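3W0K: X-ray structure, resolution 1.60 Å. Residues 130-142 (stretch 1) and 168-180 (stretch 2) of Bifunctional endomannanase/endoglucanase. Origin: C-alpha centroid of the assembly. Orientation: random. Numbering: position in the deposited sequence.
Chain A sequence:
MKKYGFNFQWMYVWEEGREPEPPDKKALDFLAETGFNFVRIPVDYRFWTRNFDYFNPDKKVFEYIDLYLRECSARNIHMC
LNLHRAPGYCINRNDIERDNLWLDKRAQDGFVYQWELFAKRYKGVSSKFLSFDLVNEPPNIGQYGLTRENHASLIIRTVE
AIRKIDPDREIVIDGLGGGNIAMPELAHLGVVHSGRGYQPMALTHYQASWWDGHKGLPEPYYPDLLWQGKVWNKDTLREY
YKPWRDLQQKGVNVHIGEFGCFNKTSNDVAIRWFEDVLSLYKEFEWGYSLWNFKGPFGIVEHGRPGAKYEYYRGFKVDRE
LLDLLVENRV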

ATOM      1  N   LEU A 130     -11.974   9.409   3.539  1.00  8.85           N
ATOM      2  CA  LEU A 130     -11.807   7.987   3.829  1.00  9.15           C
ATOM      3  C   LEU A 130     -12.107   7.041   2.674  1.00  9.68           C
ATOM      4  O   LEU A 130     -13.137   7.158   2.012  1.00  8.92           O
ATOM      5  CB  LEU A 130     -12.687   7.607   5.031  1.00 10.18           C
ATOM      6  CG  LEU A 130     -12.755   6.142   5.472  1.00  9.64           C
ATOM      7  CD1 LEU A 130     -11.418   5.682   6.035  1.00 11.66           C
ATOM      8  CD2 LEU A 130     -13.845   5.999   6.521  1.00 11.12           C
ATOM      9  N   SER A 131     -11.192   6.100   2.447  1.00  9.68           N
ATOM     10  CA  SER A 131     -11.363   5.080   1.415  1.00  8.87           C
ATOM     11  C   SER A 131     -10.991   3.720   2.005  1.00  8.04           C
ATOM     12  O   SER A 131     -10.273   3.647   3.007  1.00  8.92           O
ATOM     13  CB  SER A 131     -10.517   5.385   0.170  1.00  9.68           C
ATOM     14  OG  SER A 131      -9.132   5.416   0.457  1.00 10.55           O
ATOM     15  N   PHE A 132     -11.513   2.655   1.399  1.00  8.37           N
ATOM     16  CA  PHE A 132     -11.264   1.285   1.846  1.00  8.53           C
ATOM     17  C   PHE A 132     -10.454   0.518   0.802  1.00  7.74           C
ATOM     18  O   PHE A 132     -10.915   0.341  -0.324  1.00  8.07           O
ATOM     19  CB  PHE A 132     -12.591   0.532   2.039  1.00  9.23           C
ATOM     20  CG  PHE A 132     -13.447   1.031   3.180  1.00  9.27           C
ATOM     21  CD1 PHE A 132     -12.958   1.924   4.129  1.00  9.89           C
ATOM     22  CD2 PHE A 132     -14.757   0.570   3.308  1.00  9.84           C
ATOM     23  CE1 PHE A 132     -13.759   2.349   5.191  1.00 10.47           C
ATOM     24  CE2 PHE A 132     -15.565   0.989   4.365  1.00 10.38           C
ATOM     25  CZ  PHE A 132     -15.065   1.880   5.308  1.00  9.45           C
ATOM     26  N   ASP A 133      -9.266   0.054   1.190  1.00  7.76           N
ATOM     27  CA  ASP A 133      -8.375  -0.726   0.318  1.00  8.96           C
ATOM     28  C   ASP A 133      -8.600  -2.167   0.787  1.00  7.52           C
ATOM     29  O   ASP A 133      -8.040  -2.605   1.791  1.00  7.91           O
ATOM     30  CB  ASP A 133      -6.931  -0.266   0.550  1.00  9.58           C
ATOM     31  CG  ASP A 133      -5.932  -0.926  -0.381  1.00 10.72           C
ATOM     32  OD1 ASP A 133      -6.325  -1.649  -1.325  1.00 10.64           O
ATOM     33  OD2 ASP A 133      -4.726  -0.706  -0.159  1.00  9.82           O
ATOM     34  N   LEU A 134      -9.414  -2.899   0.030  1.00  8.73           N
ATOM     35  CA  LEU A 134      -9.849  -4.248   0.395  1.00  8.07           C
ATOM     36  C   LEU A 134      -8.875  -5.266   0.969  1.00  7.56           C
ATOM     37  O   LEU A 134      -9.089  -5.783   2.070  1.00  8.76           O
ATOM     38  CB  LEU A 134     -10.682  -4.860  -0.735  1.00  7.97           C
ATOM     39  CG  LEU A 134     -11.828  -3.971  -1.234  1.00  8.28           C
ATOM     40  CD1 LEU A 134     -12.737  -4.791  -2.139  1.00  8.73           C
ATOM     41  CD2 LEU A 134     -12.642  -3.408  -0.068  1.00 10.90           C
ATOM     42  N   VAL A 135      -7.820  -5.576   0.231  1.00  6.71           N
ATOM     43  CA  VAL A 135      -6.851  -6.544   0.718  1.00  7.85           C
ATOM     44  C   VAL A 135      -5.496  -6.261   0.093  1.00  8.36           C
ATOM     45  O   VAL A 135      -5.374  -6.093  -1.121  1.00  9.24           O
ATOM     46  CB  VAL A 135      -7.329  -8.013   0.472  1.00  7.77           C
ATOM     47  CG1 VAL A 135      -7.655  -8.249  -1.001  1.00 10.62           C
ATOM     48  CG2 VAL A 135      -6.280  -9.005   0.972  1.00  9.15           C
ATOM     49  N   ASN A 136      -4.480  -6.169   0.940  1.00  7.58           N
ATOM     50  CA  ASN A 136      -3.146  -5.869   0.456  1.00  7.41           C
ATOM     51  C   ASN A 136      -2.528  -6.934  -0.432  1.00  8.87           C
ATOM     52  O   ASN A 136      -2.563  -8.119  -0.120  1.00  8.70           O
ATOM     53  CB  ASN A 136      -2.193  -5.602   1.624  1.00  6.59           C
ATOM     54  CG  ASN A 136      -0.778  -5.306   1.152  1.00  7.78           C
ATOM     55  OD1 ASN A 136      -0.490  -4.207   0.693  1.00  7.73           O
ATOM     56  ND2 ASN A 136       0.097  -6.305   1.227  1.00  8.08           N
ATOM     57  N   GLU A 137      -1.977  -6.475  -1.551  1.00  8.61           N
ATOM     58  CA  GLU A 137      -1.245  -7.305  -2.502  1.00  9.06           C
ATOM     59  C   GLU A 137      -1.623  -8.784  -2.668  1.00  8.03           C
ATOM     60  O   GLU A 137      -0.932  -9.667  -2.150  1.00  9.13           O
ATOM     61  CB  GLU A 137       0.251  -7.194  -2.167  1.00  8.36           C
ATOM     62  CG  GLU A 137       0.776  -5.750  -2.191  1.00  9.25           C
ATOM     63  CD  GLU A 137       2.135  -5.564  -1.522  1.00 11.17           C
ATOM     64  OE1 GLU A 137       2.529  -6.389  -0.670  1.00 10.88           O
ATOM     65  OE2 GLU A 137       2.811  -4.557  -1.836  1.00 10.91           O
ATOM     66  N   PRO A 138      -2.729  -9.071  -3.381  1.00  8.80           N
ATOM     67  CA  PRO A 138      -3.162 -10.457  -3.608  1.00  8.83           C
ATOM     68  C   PRO A 138      -2.017 -11.218  -4.286  1.00  9.68           C
ATOM     69  O   PRO A 138      -1.157 -10.613  -4.934  1.00 10.21           O
ATOM     70  CB  PRO A 138      -4.363 -10.291  -4.542  1.00  9.15           C
ATOM     71  CG  PRO A 138      -4.931  -8.982  -4.124  1.00 12.08           C
ATOM     72  CD  PRO A 138      -3.700  -8.120  -3.950  1.00  9.94           C
ATOM     73  N   PRO A 139      -1.995 -12.554  -4.156  1.00  9.44           N
ATOM     74  CA  PRO A 139      -0.940 -13.380  -4.748  1.00  9.76           C
ATOM     75  C   PRO A 139      -0.986 -13.538  -6.260  1.00  8.92           C
ATOM     76  O   PRO A 139      -1.853 -12.987  -6.942  1.00 10.51           O
ATOM     77  CB  PRO A 139      -1.134 -14.719  -4.045  1.00 10.49           C
ATOM     78  CG  PRO A 139      -2.618 -14.796  -3.908  1.00  8.97           C
ATOM     79  CD  PRO A 139      -2.995 -13.392  -3.465  1.00 10.05           C
ATOM     80  N   ASN A 140      -0.015 -14.280  -6.778  1.00  9.70           N
ATOM     81  CA  ASN A 140       0.049 -14.536  -8.206  1.00 11.21           C
ATOM     82  C   ASN A 140      -1.037 -15.515  -8.611  1.00 12.04           C
ATOM     83  O   ASN A 140      -1.537 -16.291  -7.793  1.00 12.22           O
ATOM     84  CB  ASN A 140       1.407 -15.127  -8.585  1.00 13.87           C
ATOM     85  CG  ASN A 140       2.492 -14.078  -8.676  1.00 19.50           C
ATOM     86  OD1 ASN A 140       2.568 -13.332  -9.656  1.00 25.87           O
ATOM     87  ND2 ASN A 140       3.341 -14.017  -7.664  1.00 22.47           N
ATOM     88  N   ILE A 141      -1.440 -15.433  -9.870  1.00 11.72           N
ATOM     89  CA  ILE A 141      -2.430 -16.352 -10.405  1.00 11.87           C
ATOM     90  C   ILE A 141      -1.757 -17.725 -10.309  1.00 12.09           C
ATOM     91  O   ILE A 141      -0.596 -17.884 -10.694  1.00 13.03           O
ATOM     92  CB  ILE A 141      -2.746 -16.004 -11.875  1.00 12.79           C
ATOM     93  CG1 ILE A 141      -3.386 -14.614 -11.945  1.00 14.50           C
ATOM     94  CG2 ILE A 141      -3.666 -17.052 -12.489  1.00 13.82           C
ATOM     95  CD1 ILE A 141      -3.345 -13.989 -13.329  1.00 17.58           C
ATOM     96  N   GLY A 142      -2.458 -18.692  -9.727  1.00 11.74           N
ATOM     97  CA  GLY A 142      -1.888 -20.020  -9.570  1.00 11.78           C
ATOM     98  C   GLY A 142      -1.313 -20.263  -8.185  1.00 12.56           C
ATOM     99  O   GLY A 142      -0.837 -21.360  -7.896  1.00 13.48           O
ATOM    100  N   ASP A 168     -21.601   5.601  -1.144  1.00 13.35           N
ATOM    101  CA  ASP A 168     -20.651   6.690  -1.350  1.00 13.57           C
ATOM    102  C   ASP A 168     -19.212   6.397  -0.935  1.00 13.33           C
ATOM    103  O   ASP A 168     -18.339   7.247  -1.108  1.00 16.33           O
ATOM    104  CB  ASP A 168     -21.132   7.950  -0.622  1.00 15.17           C
ATOM    105  CG  ASP A 168     -22.509   8.407  -1.081  1.00 19.29           C
ATOM    106  OD1 ASP A 168     -22.768   8.399  -2.302  1.00 19.60           O
ATOM    107  OD2 ASP A 168     -23.331   8.778  -0.216  1.00 20.19           O
ATOM    108  N   ARG A 169     -18.964   5.208  -0.393  1.00 12.71           N
ATOM    109  CA  ARG A 169     -17.619   4.839   0.053  1.00 10.26           C
ATOM    110  C   ARG A 169     -16.658   4.475  -1.074  1.00 10.61           C
ATOM    111  O   ARG A 169     -16.891   3.515  -1.819  1.00 11.26           O
ATOM    112  CB  ARG A 169     -17.687   3.680   1.051  1.00 10.60           C
ATOM    113  CG  ARG A 169     -16.316   3.168   1.511  1.00  8.29           C
ATOM    114  CD  ARG A 169     -15.523   4.226   2.278  1.00  9.80           C
ATOM    115  NE  ARG A 169     -16.263   4.713   3.440  1.00  9.91           N
ATOM    116  CZ  ARG A 169     -16.464   5.997   3.720  1.00  9.88           C
ATOM    117  NH1 ARG A 169     -15.965   6.942   2.929  1.00 10.09           N
ATOM    118  NH2 ARG A 169     -17.227   6.334   4.754  1.00 10.12           N
ATOM    119  N   GLU A 170     -15.565   5.231  -1.173  1.00 10.17           N
ATOM    120  CA  GLU A 170     -14.546   4.983  -2.186  1.00  9.59           C
ATOM    121  C   GLU A 170     -13.803   3.707  -1.818  1.00  9.90           C
ATOM    122  O   GLU A 170     -13.412   3.506  -0.665  1.00 10.75           O
ATOM    123  CB  GLU A 170     -13.575   6.162  -2.275  1.00 11.69           C
ATOM    124  CG  GLU A 170     -12.487   6.003  -3.331  1.00 15.55           C
ATOM    125  CD  GLU A 170     -11.633   7.249  -3.462  1.00 19.10           C
ATOM    126  OE1 GLU A 170     -10.437   7.194  -3.114  1.00 22.45           O
ATOM    127  OE2 GLU A 170     -12.166   8.290  -3.902  1.00 24.29           O
ATOM    128  N   ILE A 171     -13.632   2.842  -2.809  1.00  9.77           N
ATOM    129  CA  ILE A 171     -12.971   1.560  -2.626  1.00 10.17           C
ATOM    130  C   ILE A 171     -11.738   1.456  -3.510  1.00 10.29           C
ATOM    131  O   ILE A 171     -11.723   1.949  -4.638  1.00 10.57           O
ATOM    132  CB  ILE A 171     -13.958   0.403  -2.927  1.00 10.29           C
ATOM    133  CG1 ILE A 171     -15.096   0.422  -1.901  1.00 10.06           C
ATOM    134  CG2 ILE A 171     -13.245  -0.944  -2.895  1.00 11.25           C
ATOM    135  CD1 ILE A 171     -16.285  -0.441  -2.274  1.00 12.73           C
ATOM    136  N   VAL A 172     -10.695   0.843  -2.958  1.00  9.70           N
ATOM    137  CA  VAL A 172      -9.427   0.649  -3.646  1.00  9.58           C
ATOM    138  C   VAL A 172      -9.109  -0.841  -3.646  1.00  9.08           C
ATOM    139  O   VAL A 172      -9.374  -1.538  -2.664  1.00  9.24           O
ATOM    140  CB  VAL A 172      -8.276   1.384  -2.903  1.00  9.05           C
ATOM    141  CG1 VAL A 172      -6.963   1.234  -3.664  1.00  9.31           C
ATOM    142  CG2 VAL A 172      -8.621   2.853  -2.699  1.00 10.44           C
ATOM    143  N   ILE A 173      -8.590  -1.333  -4.768  1.00  9.50           N
ATOM    144  CA  ILE A 173      -8.199  -2.736  -4.884  1.00  8.68           C
ATOM    145  C   ILE A 173      -6.759  -2.807  -5.370  1.00  9.03           C
ATOM    146  O   ILE A 173      -6.339  -1.998  -6.203  1.00  9.99           O
ATOM    147  CB  ILE A 173      -9.132  -3.546  -5.828  1.00  8.81           C
ATOM    148  CG1 ILE A 173      -9.142  -2.963  -7.241  1.00 10.26           C
ATOM    149  CG2 ILE A 173     -10.542  -3.594  -5.256  1.00  9.94           C
ATOM    150  CD1 ILE A 173      -9.890  -3.850  -8.243  1.00 12.59           C
ATOM    151  N   ASP A 174      -5.990  -3.733  -4.803  1.00  8.25           N
ATOM    152  CA  ASP A 174      -4.581  -3.912  -5.153  1.00  9.23           C
ATOM    153  C   ASP A 174      -4.380  -4.872  -6.315  1.00  9.02           C
ATOM    154  O   ASP A 174      -5.120  -5.844  -6.469  1.00  8.99           O
ATOM    155  CB  ASP A 174      -3.786  -4.435  -3.950  1.00  8.89           C
ATOM    156  CG  ASP A 174      -3.572  -3.385  -2.868  1.00  9.68           C
ATOM    157  OD1 ASP A 174      -4.227  -2.320  -2.893  1.00  9.54           O
ATOM    158  OD2 ASP A 174      -2.730  -3.637  -1.981  1.00  9.69           O
ATOM    159  N   GLY A 175      -3.343  -4.612  -7.106  1.00  9.53           N
ATOM    160  CA  GLY A 175      -3.043  -5.466  -8.240  1.00  9.37           C
ATOM    161  C   GLY A 175      -2.669  -6.885  -7.849  1.00  9.50           C
ATOM    162  O   GLY A 175      -2.237  -7.148  -6.721  1.00  8.99           O
ATOM    163  N   LEU A 176      -2.863  -7.816  -8.776  1.00  9.67           N
ATOM    164  CA  LEU A 176      -2.527  -9.213  -8.528  1.00  9.67           C
ATOM    165  C   LEU A 176      -1.015  -9.412  -8.534  1.00 10.07           C
ATOM    166  O   LEU A 176      -0.259  -8.495  -8.866  1.00 10.05           O
ATOM    167  CB  LEU A 176      -3.174 -10.107  -9.590  1.00 10.45           C
ATOM    168  CG  LEU A 176      -4.700 -10.101  -9.595  1.00 11.12           C
ATOM    169  CD1 LEU A 176      -5.213 -10.958 -10.749  1.00 12.34           C
ATOM    170  CD2 LEU A 176      -5.218 -10.622  -8.263  1.00 13.64           C
ATOM    171  N   GLY A 177      -0.578 -10.606  -8.149  1.00  9.18           N
ATOM    172  CA  GLY A 177       0.844 -10.905  -8.128  1.00 11.15           C
ATOM    173  C   GLY A 177       1.660  -9.956  -7.274  1.00 12.40           C
ATOM    174  O   GLY A 177       2.726  -9.495  -7.692  1.00 12.34           O
ATOM    175  N   GLY A 178       1.157  -9.659  -6.078  1.00 11.60           N
ATOM    176  CA  GLY A 178       1.859  -8.762  -5.175  1.00 11.79           C
ATOM    177  C   GLY A 178       1.733  -7.295  -5.545  1.00 11.72           C
ATOM    178  O   GLY A 178       2.651  -6.508  -5.294  1.00 13.48           O
ATOM    179  N   GLY A 179       0.588  -6.927  -6.115  1.00 11.39           N
ATOM    180  CA  GLY A 179       0.344  -5.549  -6.514  1.00 11.67           C
ATOM    181  C   GLY A 179       0.985  -5.155  -7.831  1.00 11.35           C
ATOM    182  O   GLY A 179       0.945  -3.987  -8.219  1.00 13.07           O
ATOM    183  N   ASN A 180       1.525  -6.140  -8.542  1.00 11.26           N
ATOM    184  CA  ASN A 180       2.208  -5.907  -9.817  1.00 11.21           C
ATOM    185  C   ASN A 180       1.359  -5.971 -11.077  1.00 11.81           C
ATOM    186  O   ASN A 180       1.624  -5.258 -12.048  1.00 11.90           O
ATOM    187  CB  ASN A 180       3.324  -6.941  -9.995  1.00 12.09           C
ATOM    188  CG  ASN A 180       4.462  -6.746  -9.031  1.00 12.87           C
ATOM    189  OD1 ASN A 180       4.637  -7.517  -8.086  1.00 16.29           O
ATOM    190  ND2 ASN A 180       5.267  -5.731  -9.283  1.00 11.23           N
TER
HETATM  191  O   HOH W   1      -7.778   6.362  -1.842  1.00 15.93           O
HETATM  192  O   HOH W   2      -7.377  -5.337  -2.872  1.00 10.14           O
HETATM  193  O   HOH W   3       4.717  -5.354  -3.715  1.00 26.48           O

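Parallel strands pair through backbone bonds, but side-chain conformations add contacts beyond those bonds, as these two stretches illustrate. Strand 130-133 lies beside the strand ending at Asp174: Phe132 N donates to Glu170 O (2.9 Å), Val172 N to Phe132 O (2.7 Å), and Leu134 N to Val172 O (3.0 Å). The contact buries 971 Å² in all, and Phe132, Asp133, Arg169 and Asp174 are all buried in the structure.

At one end, Arg169 points toward its partner. Its chi1 is t, but p values at chi2 and chi3 fold the chain over Phe132, an m rotamer, so that Arg169 CD sits 3.6 Å from the Phe132 ring centroid, almost on the normal. The aliphatic portion thus covers the ring face, while Arg169 NH1 reaches Leu130 O at 3.0 Å in a weak hydrogen bond.

At the far end of the pairing, Asp133 (t), which pairs with Val172, and Asp174 (m) bring Asp133 OD1 within 2.7 Å of Asp174 OD1, a separation at which one acid probably carries a proton. The other Asp174 oxygen, OD2, accepts from Glu137 N (3.0 Å), fastening the loop.

There the backbone takes over again: Gly178 N donates to Pro138 O (2.8 Å) and Gly177 N to Pro139 O (3.0 Å). Positive phi favours glycine at both donors, and a CB on Gly177 would clash with Asn140 OD1. Leu176, m then t, rests CD2 3.8 Å from Pro138 CB, adding apolar packing.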